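Local coordinates for transcriptional regulator (Enterococcus faecalis, PDB 3QFI), which is of unknown function but belongs to the LytR-CpsA-Psr family and folds round a mixed beta sheet flanked by helices, at residues M27-T31 and S108-K112; L114-D119 and L147-L153; T44-V48 and M59-D63; V121-V126 and K179-V184. Residues are numbered along the deposited sequence.

Interaction 1: M27-T31 and S108-K112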
loop_
_atom_site.group_PDB
_atom_site.type_symbol
_atom_site.label_atom_id
_atom_site.label_comp_id
_atom_site.label_asym_id
_atom_site.label_seq_id
_atom_site.Cartn_x
_atom_site.Cartn_y
_atom_site.Cartn_z
ATOM N N MET A 27 -1.008 -5.121 3.231
ATOM C CA MET A 27 -2.225 -5.608 2.572
ATOM C C MET A 27 -3.390 -5.644 3.549
ATOM O O MET A 27 -3.223 -5.989 4.711
ATOM C CB MET A 27 -2.031 -7.016 1.996
ATOM C CG MET A 27 -0.808 -7.197 1.100
ATOM S SD MET A 27 -0.877 -8.755 0.186
ATOM C CE MET A 27 -0.755 -9.966 1.523
ATOM N N GLY A 28 -4.565 -5.273 3.053
ATOM C CA GLY A 28 -5.780 -5.275 3.842
ATOM C C GLY A 28 -6.730 -6.242 3.159
ATOM O O GLY A 28 -7.385 -5.890 2.182
ATOM N N ILE A 29 -6.772 -7.471 3.670
ATOM C CA ILE A 29 -7.605 -8.540 3.133
ATOM C C ILE A 29 -8.888 -8.652 3.928
ATOM O O ILE A 29 -8.874 -8.560 5.148
ATOM C CB ILE A 29 -6.887 -9.913 3.222
ATOM C CG1 ILE A 29 -5.491 -9.818 2.616
ATOM C CG2 ILE A 29 -7.694 -10.975 2.475
ATOM C CD1 ILE A 29 -5.498 -9.411 1.165
ATOM N N ASP A 30 -9.997 -8.860 3.231
ATOM C CA ASP A 30 -11.291 -8.998 3.889
ATOM C C ASP A 30 -11.641 -10.478 3.988
ATOM O O ASP A 30 -12.170 -11.082 3.055
ATOM C CB ASP A 30 -12.356 -8.247 3.098
ATOM C CG ASP A 30 -13.589 -7.961 3.919
ATOM O OD1 ASP A 30 -14.364 -7.069 3.509
ATOM O OD2 ASP A 30 -13.796 -8.621 4.968
ATOM N N THR A 31 -11.340 -11.053 5.138
ATOM C CA THR A 31 -11.576 -12.457 5.388
ATOM C C THR A 31 -13.041 -12.793 5.694
ATOM O O THR A 31 -13.402 -13.963 5.842
ATOM C CB THR A 31 -10.693 -12.907 6.540
ATOM O OG1 THR A 31 -10.742 -11.921 7.583
ATOM C CG2 THR A 31 -9.265 -13.058 6.071
ATOM N N SER A 108 -0.179 -8.566 6.514
ATOM C CA SER A 108 -1.567 -8.836 6.146
ATOM C C SER A 108 -2.407 -8.516 7.364
ATOM O O SER A 108 -2.172 -9.074 8.442
ATOM C CB SER A 108 -1.787 -10.310 5.798
ATOM O OG SER A 108 -1.252 -10.656 4.540
ATOM N N ILE A 109 -3.388 -7.634 7.191
ATOM C CA ILE A 109 -4.270 -7.231 8.283
ATOM C C ILE A 109 -5.729 -7.440 7.879
ATOM O O ILE A 109 -6.125 -7.093 6.761
ATOM C CB ILE A 109 -4.084 -5.737 8.623
ATOM C CG1 ILE A 109 -2.615 -5.340 8.386
ATOM C CG2 ILE A 109 -4.521 -5.475 10.075
ATOM C CD1 ILE A 109 -2.291 -3.861 8.642
ATOM N N ASN A 110 -6.512 -8.017 8.790
ATOM C CA ASN A 110 -7.948 -8.258 8.598
ATOM C C ASN A 110 -8.679 -6.965 8.905
ATOM O O ASN A 110 -8.083 -6.005 9.373
ATOM C CB ASN A 110 -8.473 -9.291 9.599
ATOM C CG ASN A 110 -8.105 -10.700 9.241
ATOM O OD1 ASN A 110 -8.392 -11.636 10.000
ATOM N ND2 ASN A 110 -7.473 -10.875 8.078
ATOM N N MET A 111 -9.982 -6.974 8.674
ATOM C CA MET A 111 -10.806 -5.822 8.964
ATOM C C MET A 111 -11.031 -5.750 10.480
ATOM O O MET A 111 -11.234 -4.669 11.041
ATOM C CB MET A 111 -12.127 -5.921 8.191
ATOM C CG MET A 111 -11.945 -5.829 6.669
ATOM S SD MET A 111 -11.072 -4.320 6.099
ATOM C CE MET A 111 -9.342 -4.910 5.960
ATOM N N LYS A 112 -10.989 -6.903 11.145
ATOM C CA LYS A 112 -11.138 -6.956 12.605
ATOM C C LYS A 112 -9.846 -6.462 13.244
ATOM O O LYS A 112 -9.871 -5.743 14.237
ATOM C CB LYS A 112 -11.414 -8.389 13.086
ATOM C CG LYS A 112 -12.873 -8.815 13.000
ATOM C CD LYS A 112 -13.073 -10.250 13.479
ATOM C CE LYS A 112 -14.552 -10.560 13.657
ATOM N NZ LYS A 112 -15.153 -9.724 14.736
HETATM O O HOH W 1 -11.648 -9.170 7.736
#
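Two neighbouring strands of the central mixed beta sheet end side by side, paired in parallel: Met27 lies opposite Ser108 (CA-CA 4.9 Å) and Gly28 opposite Ile109 (5.1 Å). The bonding follows the parallel pattern, with Ile109 reaching to both sides of Gly28: Ile109 N donates to Met27 O at 3.0 Å, and Ile109 O accepts from Ile29 N at 3.2 Å. Met27 and Ser108 share one face of the sheet, where Met27 CE comes within 3.1 Å of Ser108 OG; helix 80-98 packs on this face through Tyr83 and Ala91. Met111, in the first turn of helix 111-120, has the largest area buried by the contact. Its CB points toward 27-31, and its CE lies 4.1 Å from Gly28 C and 3.8 Å from Ile29 O, so the thioether tip rests on the backbone just past the strand end. Beyond it the two segments are joined through solvent: water 1 accepts from Met111 N at 2.9 Å and is also 2.9 Å from Thr31 OG1, completing a hydrogen-bonded bridge.

Interaction 2: L114-D119 and L147-L153; sequences LKDLID and LDGTTGL
Ile118 (chi1 m, chi2 t) overlaps the backbone at Asp148-Gly149: its CG2 is 3.2 Å from Asp148 O, while its CD1 lies 4.0 Å from Gly152 CA. This is a helix set against the N-terminal turn of another, helix 111-120 meeting helix 150-156. The backbones come closest at Lys115 and Gly149, with CA atoms 3.9 Å apart and a CA-H...O contact of 3.2 Å from Gly149 CA to Lys115 O. An ideal CB on Gly149 would clash with Lys115 O and Asp119 OD2, so this approach requires glycine. Asp148 (chi1 p) caps the turn, its OD2 accepting from Thr151 N at 2.6 Å and from Thr151 OG1 at 2.8 Å. Leu114 (t, p) and Leu153 (m, t) close the apolar end, CD2 to CD2 3.7 Å. At the polar edge, extended Lys115 (chi1 to chi3 t) sends NZ to Thr150 OG1 at 3.1 Å; Lys115 NZ to Asp119 OD2 is a long salt bridge, 3.6 Å. Asp119 (m) accepts from Gly149 N through OD1 at 2.7 Å.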
loop_
_atom_site.group_PDB
_atom_site.type_symbol
_atom_site.label_atom_id
_atom_site.label_comp_id
_atom_site.label_asym_id
_atom_site.label_seq_id
_atom_site.Cartn_x
_atom_site.Cartn_y
_atom_site.Cartn_z
ATOM N N LEU A 114 -7.601 -4.469 11.782
ATOM C CA LEU A 114 -7.420 -3.067 11.471
ATOM C C LEU A 114 -8.301 -2.238 12.385
ATOM O O LEU A 114 -7.961 -1.105 12.733
ATOM C CB LEU A 114 -7.758 -2.767 10.009
ATOM C CG LEU A 114 -7.848 -1.268 9.680
ATOM C CD1 LEU A 114 -6.629 -0.513 10.196
ATOM C CD2 LEU A 114 -7.998 -1.100 8.181
ATOM N N LYS A 115 -9.435 -2.793 12.783
ATOM C CA LYS A 115 -10.310 -2.049 13.668
ATOM C C LYS A 115 -9.712 -2.005 15.075
ATOM O O LYS A 115 -9.812 -0.986 15.753
ATOM C CB LYS A 115 -11.702 -2.679 13.680
ATOM C CG LYS A 115 -12.592 -2.203 14.798
ATOM C CD LYS A 115 -13.924 -2.943 14.752
ATOM C CE LYS A 115 -14.588 -2.947 16.118
ATOM N NZ LYS A 115 -14.644 -1.571 16.680
ATOM N N ASP A 116 -9.064 -3.092 15.499
ATOM C CA ASP A 116 -8.461 -3.139 16.827
ATOM C C ASP A 116 -7.165 -2.331 16.902
ATOM O O ASP A 116 -6.793 -1.834 17.966
ATOM C CB ASP A 116 -8.179 -4.584 17.251
ATOM C CG ASP A 116 -7.770 -4.695 18.724
ATOM O OD1 ASP A 116 -8.563 -4.264 19.595
ATOM O OD2 ASP A 116 -6.667 -5.221 19.020
ATOM N N LEU A 117 -6.480 -2.207 15.773
ATOM C CA LEU A 117 -5.237 -1.456 15.719
ATOM C C LEU A 117 -5.528 0.030 15.886
ATOM O O LEU A 117 -4.725 0.770 16.451
ATOM C CB LEU A 117 -4.536 -1.698 14.381
ATOM C CG LEU A 117 -3.208 -0.972 14.131
ATOM C CD1 LEU A 117 -2.205 -1.343 15.200
ATOM C CD2 LEU A 117 -2.674 -1.333 12.740
ATOM N N ILE A 118 -6.679 0.466 15.391
ATOM C CA ILE A 118 -7.041 1.862 15.501
ATOM C C ILE A 118 -7.426 2.156 16.942
ATOM O O ILE A 118 -7.047 3.193 17.486
ATOM C CB ILE A 118 -8.183 2.213 14.521
ATOM C CG1 ILE A 118 -7.692 1.991 13.083
ATOM C CG2 ILE A 118 -8.619 3.664 14.702
ATOM C CD1 ILE A 118 -8.704 2.329 12.003
ATOM N N ASP A 119 -8.141 1.235 17.581
ATOM C CA ASP A 119 -8.531 1.439 18.977
ATOM C C ASP A 119 -7.381 1.238 19.959
ATOM O O ASP A 119 -7.347 1.861 21.014
ATOM C CB ASP A 119 -9.682 0.510 19.354
ATOM C CG ASP A 119 -10.953 0.842 18.608
ATOM O OD1 ASP A 119 -11.208 2.050 18.394
ATOM O OD2 ASP A 119 -11.699 -0.092 18.240
ATOM N N LEU A 147 -11.216 9.423 14.784
ATOM C CA LEU A 147 -11.765 8.150 14.342
ATOM C C LEU A 147 -11.393 6.958 15.222
ATOM O O LEU A 147 -10.268 6.856 15.708
ATOM C CB LEU A 147 -11.314 7.891 12.911
ATOM C CG LEU A 147 -12.444 7.838 11.883
ATOM C CD1 LEU A 147 -13.448 8.952 12.119
ATOM C CD2 LEU A 147 -11.837 7.932 10.497
ATOM N N ASP A 148 -12.350 6.057 15.421
ATOM C CA ASP A 148 -12.118 4.865 16.223
ATOM C C ASP A 148 -11.971 3.656 15.296
ATOM O O ASP A 148 -11.759 3.815 14.094
ATOM C CB ASP A 148 -13.271 4.642 17.213
ATOM C CG ASP A 148 -14.597 4.350 16.531
ATOM O OD1 ASP A 148 -15.555 3.933 17.225
ATOM O OD2 ASP A 148 -14.695 4.534 15.301
ATOM N N GLY A 149 -12.072 2.449 15.846
ATOM C CA GLY A 149 -11.948 1.263 15.018
ATOM C C GLY A 149 -13.140 1.111 14.097
ATOM O O GLY A 149 -12.999 0.789 12.917
ATOM N N THR A 150 -14.327 1.349 14.643
ATOM C CA THR A 150 -15.557 1.237 13.874
ATOM C C THR A 150 -15.619 2.267 12.755
ATOM O O THR A 150 -15.575 1.902 11.587
ATOM C CB THR A 150 -16.797 1.424 14.775
ATOM O OG1 THR A 150 -16.759 0.478 15.853
ATOM C CG2 THR A 150 -18.072 1.217 13.970
ATOM N N THR A 151 -15.717 3.551 13.112
ATOM C CA THR A 151 -15.798 4.624 12.110
ATOM C C THR A 151 -14.502 4.744 11.322
ATOM O O THR A 151 -14.410 5.513 10.360
ATOM C CB THR A 151 -16.120 6.024 12.730
ATOM O OG1 THR A 151 -14.971 6.534 13.414
ATOM C CG2 THR A 151 -17.289 5.934 13.693
ATOM N N GLY A 152 -13.495 3.991 11.745
ATOM C CA GLY A 152 -12.222 4.005 11.053
ATOM C C GLY A 152 -12.331 3.120 9.824
ATOM O O GLY A 152 -11.843 3.478 8.756
ATOM N N LEU A 153 -12.975 1.966 9.958
ATOM C CA LEU A 153 -13.125 1.078 8.810
ATOM C C LEU A 153 -13.967 1.696 7.718
ATOM O O LEU A 153 -13.679 1.530 6.536
ATOM C CB LEU A 153 -13.765 -0.251 9.205
ATOM C CG LEU A 153 -12.836 -1.296 9.808
ATOM C CD1 LEU A 153 -13.584 -2.625 9.875
ATOM C CD2 LEU A 153 -11.574 -1.434 8.938
#

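Interaction 3: T44-V48 and M59-D63; sequences TTMVV and MISLD
Strands 44-51 and 56-62 form a beta hairpin within the mixed sheet, between strands 22-28 and 227-230, segments 44-48 and 59-62 running antiparallel at 157°, axes 4.4 Å apart. Met46-Ser61 and Val48-Met59 are non-hydrogen-bonded pairs (CA-CA 4.6 and 4.4 Å); Val47-Ile60 is a hydrogen-bonded pair (CA-CA 4.8 Å), Val47 N donating to Ile60 O at 2.8 Å. Leu62 N donates to Thr45 O at 3.0 Å. On the face of Met46, Val48, Met59 and Ser61, Met46 extends (t, t, m) and Met59 starts m, t, which brings Met46 SD to 3.8 Å from Met59 CE; Val48 (t) sets CG2 4.0 Å from Met59 CG. Helix 166-184 covers this face, Val177 against Met59 and Arg174 NH1 bonded to Ser61 OG. The other face, met by Val95 of helix 80-98, carries Thr45 (m), Val47 (t), Leu62 (m, t) and Ile60 (chi1 -118°, between wells). There Val47 CB is 3.5 Å from Ile60 CG2, and Leu62 CD1 lies 3.9 Å from Val47 CG2 and 3.7 Å from Thr45 CG2.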
loop_
_atom_site.group_PDB
_atom_site.type_symbol
_atom_site.label_atom_id
_atom_site.label_comp_id
_atom_site.label_asym_id
_atom_site.label_seq_id
_atom_site.Cartn_x
_atom_site.Cartn_y
_atom_site.Cartn_z
ATOM N N THR A 44 -7.099 -4.052 -0.606
ATOM C CA THR A 44 -6.199 -2.908 -0.553
ATOM C C THR A 44 -4.751 -3.359 -0.434
ATOM O O THR A 44 -4.379 -4.069 0.504
ATOM C CB THR A 44 -6.542 -1.996 0.630
ATOM O OG1 THR A 44 -6.145 -2.625 1.855
ATOM C CG2 THR A 44 -8.040 -1.742 0.670
ATOM N N THR A 45 -3.943 -2.926 -1.394
ATOM C CA THR A 45 -2.536 -3.273 -1.471
ATOM C C THR A 45 -1.714 -2.008 -1.553
ATOM O O THR A 45 -1.908 -1.192 -2.451
ATOM C CB THR A 45 -2.279 -4.113 -2.722
ATOM O OG1 THR A 45 -3.078 -5.298 -2.656
ATOM C CG2 THR A 45 -0.806 -4.485 -2.841
ATOM N N MET A 46 -0.780 -1.858 -0.627
ATOM C CA MET A 46 0.057 -0.668 -0.592
ATOM C C MET A 46 1.537 -1.026 -0.413
ATOM O O MET A 46 1.869 -2.137 0.008
ATOM C CB MET A 46 -0.409 0.226 0.564
ATOM C CG MET A 46 0.208 1.614 0.627
ATOM S SD MET A 46 -0.296 2.521 2.141
ATOM C CE MET A 46 -2.114 2.618 1.955
ATOM N N VAL A 47 2.417 -0.085 -0.754
ATOM C CA VAL A 47 3.850 -0.273 -0.596
ATOM C C VAL A 47 4.448 0.963 0.047
ATOM O O VAL A 47 4.116 2.091 -0.322
ATOM C CB VAL A 47 4.568 -0.509 -1.932
ATOM C CG1 VAL A 47 6.062 -0.660 -1.683
ATOM C CG2 VAL A 47 4.022 -1.760 -2.611
ATOM N N VAL A 48 5.321 0.746 1.023
ATOM C CA VAL A 48 5.966 1.848 1.731
ATOM C C VAL A 48 7.477 1.658 1.720
ATOM O O VAL A 48 7.965 0.541 1.903
ATOM C CB VAL A 48 5.485 1.930 3.210
ATOM C CG1 VAL A 48 6.257 3.008 3.961
ATOM C CG2 VAL A 48 4.005 2.228 3.252
ATOM N N MET A 59 4.669 6.131 0.409
ATOM C CA MET A 59 3.549 5.201 0.334
ATOM C C MET A 59 3.188 5.070 -1.132
ATOM O O MET A 59 3.386 5.993 -1.921
ATOM C CB MET A 59 2.348 5.738 1.114
ATOM C CG MET A 59 2.588 5.898 2.609
ATOM S SD MET A 59 1.136 6.613 3.450
ATOM C CE MET A 59 0.689 5.280 4.548
ATOM N N ILE A 60 2.647 3.920 -1.494
ATOM C CA ILE A 60 2.301 3.672 -2.874
ATOM C C ILE A 60 1.072 2.784 -2.934
ATOM O O ILE A 60 1.118 1.615 -2.578
ATOM C CB ILE A 60 3.496 2.986 -3.619
ATOM C CG1 ILE A 60 3.992 3.861 -4.761
ATOM C CG2 ILE A 60 3.079 1.656 -4.193
ATOM C CD1 ILE A 60 2.999 4.028 -5.888
ATOM N N SER A 61 -0.036 3.365 -3.359
ATOM C CA SER A 61 -1.274 2.630 -3.498
ATOM C C SER A 61 -1.227 1.894 -4.827
ATOM O O SER A 61 -0.803 2.466 -5.841
ATOM C CB SER A 61 -2.455 3.590 -3.542
ATOM O OG SER A 61 -2.647 4.254 -2.307
ATOM N N LEU A 62 -1.649 0.634 -4.832
ATOM C CA LEU A 62 -1.696 -0.132 -6.076
ATOM C C LEU A 62 -3.162 -0.432 -6.398
ATOM O O LEU A 62 -3.848 -1.110 -5.633
ATOM C CB LEU A 62 -0.916 -1.441 -5.935
ATOM C CG LEU A 62 0.591 -1.243 -5.755
ATOM C CD1 LEU A 62 1.244 -2.516 -5.268
ATOM C CD2 LEU A 62 1.187 -0.791 -7.075
ATOM N N ASP A 63 -3.641 0.089 -7.521
ATOM C CA ASP A 63 -5.020 -0.144 -7.944
ATOM C C ASP A 63 -5.184 -1.630 -8.266
ATOM O O ASP A 63 -4.292 -2.238 -8.849
ATOM C CB ASP A 63 -5.350 0.696 -9.183
ATOM C CG ASP A 63 -6.816 0.614 -9.575
ATOM O OD1 ASP A 63 -7.311 -0.491 -9.903
ATOM O OD2 ASP A 63 -7.483 1.668 -9.562
#

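Interaction 4: V121-V126 and K179-V184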
loop_
_atom_site.group_PDB
_atom_site.type_symbol
_atom_site.label_atom_id
_atom_site.label_comp_id
_atom_site.label_asym_id
_atom_site.label_seq_id
_atom_site.Cartn_x
_atom_site.Cartn_y
_atom_site.Cartn_z
ATOM N N VAL A 121 -4.469 2.182 19.531
ATOM C CA VAL A 121 -3.616 3.362 19.499
ATOM C C VAL A 121 -4.361 4.601 19.993
ATOM O O VAL A 121 -3.803 5.694 20.005
ATOM C CB VAL A 121 -3.067 3.648 18.068
ATOM C CG1 VAL A 121 -2.225 2.471 17.585
ATOM C CG2 VAL A 121 -4.217 3.920 17.103
ATOM N N GLY A 122 -5.621 4.434 20.390
ATOM C CA GLY A 122 -6.380 5.560 20.895
ATOM C C GLY A 122 -7.071 6.366 19.823
ATOM O O GLY A 122 -7.499 7.497 20.066
ATOM N N GLY A 123 -7.180 5.783 18.634
ATOM C CA GLY A 123 -7.847 6.460 17.536
ATOM C C GLY A 123 -6.930 7.367 16.739
ATOM O O GLY A 123 -5.760 7.544 17.077
ATOM N N ILE A 124 -7.466 7.956 15.677
ATOM C CA ILE A 124 -6.675 8.836 14.837
ATOM C C ILE A 124 -7.515 9.963 14.274
ATOM O O ILE A 124 -8.699 9.784 13.998
ATOM C CB ILE A 124 -6.054 8.067 13.653
ATOM C CG1 ILE A 124 -7.161 7.458 12.792
ATOM C CG2 ILE A 124 -5.120 6.975 14.173
ATOM C CD1 ILE A 124 -6.650 6.731 11.562
ATOM N N GLU A 125 -6.900 11.127 14.110
ATOM C CA GLU A 125 -7.606 12.271 13.552
ATOM C C GLU A 125 -7.329 12.473 12.066
ATOM O O GLU A 125 -6.179 12.445 11.618
ATOM C CB GLU A 125 -7.267 13.548 14.326
ATOM C CG GLU A 125 -8.128 13.725 15.575
ATOM C CD GLU A 125 -8.328 15.181 15.969
ATOM O OE1 GLU A 125 -7.338 15.847 16.344
ATOM O OE2 GLU A 125 -9.482 15.660 15.895
ATOM N N VAL A 126 -8.405 12.657 11.306
ATOM C CA VAL A 126 -8.311 12.886 9.870
ATOM C C VAL A 126 -9.230 14.032 9.487
ATOM O O VAL A 126 -10.044 14.482 10.298
ATOM C CB VAL A 126 -8.738 11.646 9.046
ATOM C CG1 VAL A 126 -7.920 10.435 9.460
ATOM C CG2 VAL A 126 -10.220 11.386 9.219
ATOM N N LYS A 179 -1.552 8.096 9.508
ATOM C CA LYS A 179 -1.855 8.525 10.860
ATOM C C LYS A 179 -1.540 7.419 11.855
ATOM O O LYS A 179 -1.035 7.686 12.941
ATOM C CB LYS A 179 -3.323 8.933 10.958
ATOM C CG LYS A 179 -3.661 10.170 10.150
ATOM C CD LYS A 179 -2.696 11.306 10.464
ATOM C CE LYS A 179 -3.112 12.622 9.810
ATOM N NZ LYS A 179 -3.375 12.492 8.353
ATOM N N ILE A 180 -1.832 6.179 11.474
ATOM C CA ILE A 180 -1.564 5.038 12.337
ATOM C C ILE A 180 -0.063 4.969 12.603
ATOM O O ILE A 180 0.395 5.120 13.737
ATOM C CB ILE A 180 -2.025 3.710 11.681
ATOM C CG1 ILE A 180 -3.544 3.696 11.544
ATOM C CG2 ILE A 180 -1.606 2.517 12.544
ATOM C CD1 ILE A 180 -4.269 3.737 12.871
ATOM N N VAL A 181 0.696 4.744 11.544
ATOM C CA VAL A 181 2.135 4.656 11.641
ATOM C C VAL A 181 2.710 5.798 12.445
ATOM O O VAL A 181 3.601 5.603 13.278
ATOM C CB VAL A 181 2.760 4.686 10.259
ATOM C CG1 VAL A 181 4.269 4.827 10.375
ATOM C CG2 VAL A 181 2.386 3.412 9.513
ATOM N N ARG A 182 2.194 6.994 12.188
ATOM C CA ARG A 182 2.663 8.184 12.878
ATOM C C ARG A 182 2.476 8.022 14.388
ATOM O O ARG A 182 3.369 8.339 15.168
ATOM C CB ARG A 182 1.886 9.396 12.374
ATOM C CG ARG A 182 2.604 10.706 12.567
ATOM C CD ARG A 182 3.328 11.142 11.302
ATOM N NE ARG A 182 4.261 12.232 11.580
ATOM C CZ ARG A 182 4.913 12.919 10.647
ATOM N NH1 ARG A 182 5.748 13.891 11.007
ATOM N NH2 ARG A 182 4.724 12.642 9.361
ATOM N N LYS A 183 1.310 7.516 14.781
ATOM C CA LYS A 183 0.967 7.295 16.183
ATOM C C LYS A 183 1.782 6.142 16.771
ATOM O O LYS A 183 2.403 6.282 17.828
ATOM C CB LYS A 183 -0.520 6.966 16.298
ATOM C CG LYS A 183 -1.083 7.003 17.706
ATOM C CD LYS A 183 -1.239 8.431 18.197
ATOM C CE LYS A 183 -2.015 9.277 17.196
ATOM N NZ LYS A 183 -3.339 8.685 16.885
ATOM N N VAL A 184 1.777 4.998 16.088
ATOM C CA VAL A 184 2.516 3.835 16.567
ATOM C C VAL A 184 3.986 4.177 16.796
ATOM O O VAL A 184 4.660 3.518 17.588
ATOM C CB VAL A 184 2.447 2.644 15.571
ATOM C CG1 VAL A 184 3.148 1.436 16.172
ATOM C CG2 VAL A 184 0.999 2.288 15.248
#
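The Gly122-Gly123 turn and the strand it feeds pack here against the last turns of helix 166-184, a strand packed on a helix in which the axes of strand 124-126 and helix 179-184 approach to 8.9 Å at an angle of 141°. The backbone evidence for the turn is clear: Gly122 (phi 86°) ends helix 111-120 in a Schellman motif, and Gly123 (phi 87°) follows. In both, a CB would be jammed against the preceding carbonyl oxygen, so the path by itself calls for glycine. The strand then pairs with strand 145-147 through Ile124 and Val126.

Apolar contacts fill the interface. Ile180 CD1 is shared, 3.6 Å from Ile124 CG2 and 4.2 Å from Val121 CG2; the same side chain meets Leu117 and Ile118 of helix 111-120. Val121 CG1 also reaches Val184 CG2 at 4.0 Å.

Lysine methylenes supply a second kind of contact. Lys179 lies along the strand, its CB 3.9 Å from Ile124 CB, its CG 4.3 Å from Val126 CG1 and its CE 3.6 Å from Glu125 O, while its NZ forms a long, weak ion pair with Glu175. Lys183 sets CG 3.9 Å from Val121 CB.

The closest polar approach follows from the curl of Lys183, whose chi2, chi3 and chi4 are all p: its NZ stops 2.7 Å from Gly123 O and 3.7 Å from Ile124 CG2.

From the N terminus, segment 27-31 opens interaction 1, closed 77 residues on, at 108-112. Nested inside that loop is the hairpin of interaction 3, its short loop closed at 59-63; Gly28 N lies 2.8 Å from Thr44 O, a probable hydrogen bond joining the two contacts in one sheet. Helix 111-120 then carries the chain out of the sheet: its start belongs to interaction 1, its later turns to interaction 2, which closes at 147-153. Interaction 4 opens at 121-126 and closes at 179-184, so interactions 2 and 4 cross; Leu147 N, 2.7 Å from Ile124 O, probably hydrogen-bonds across them. Together they tie helices 111-120, 150-156 and 166-184 to the small two-stranded sheet.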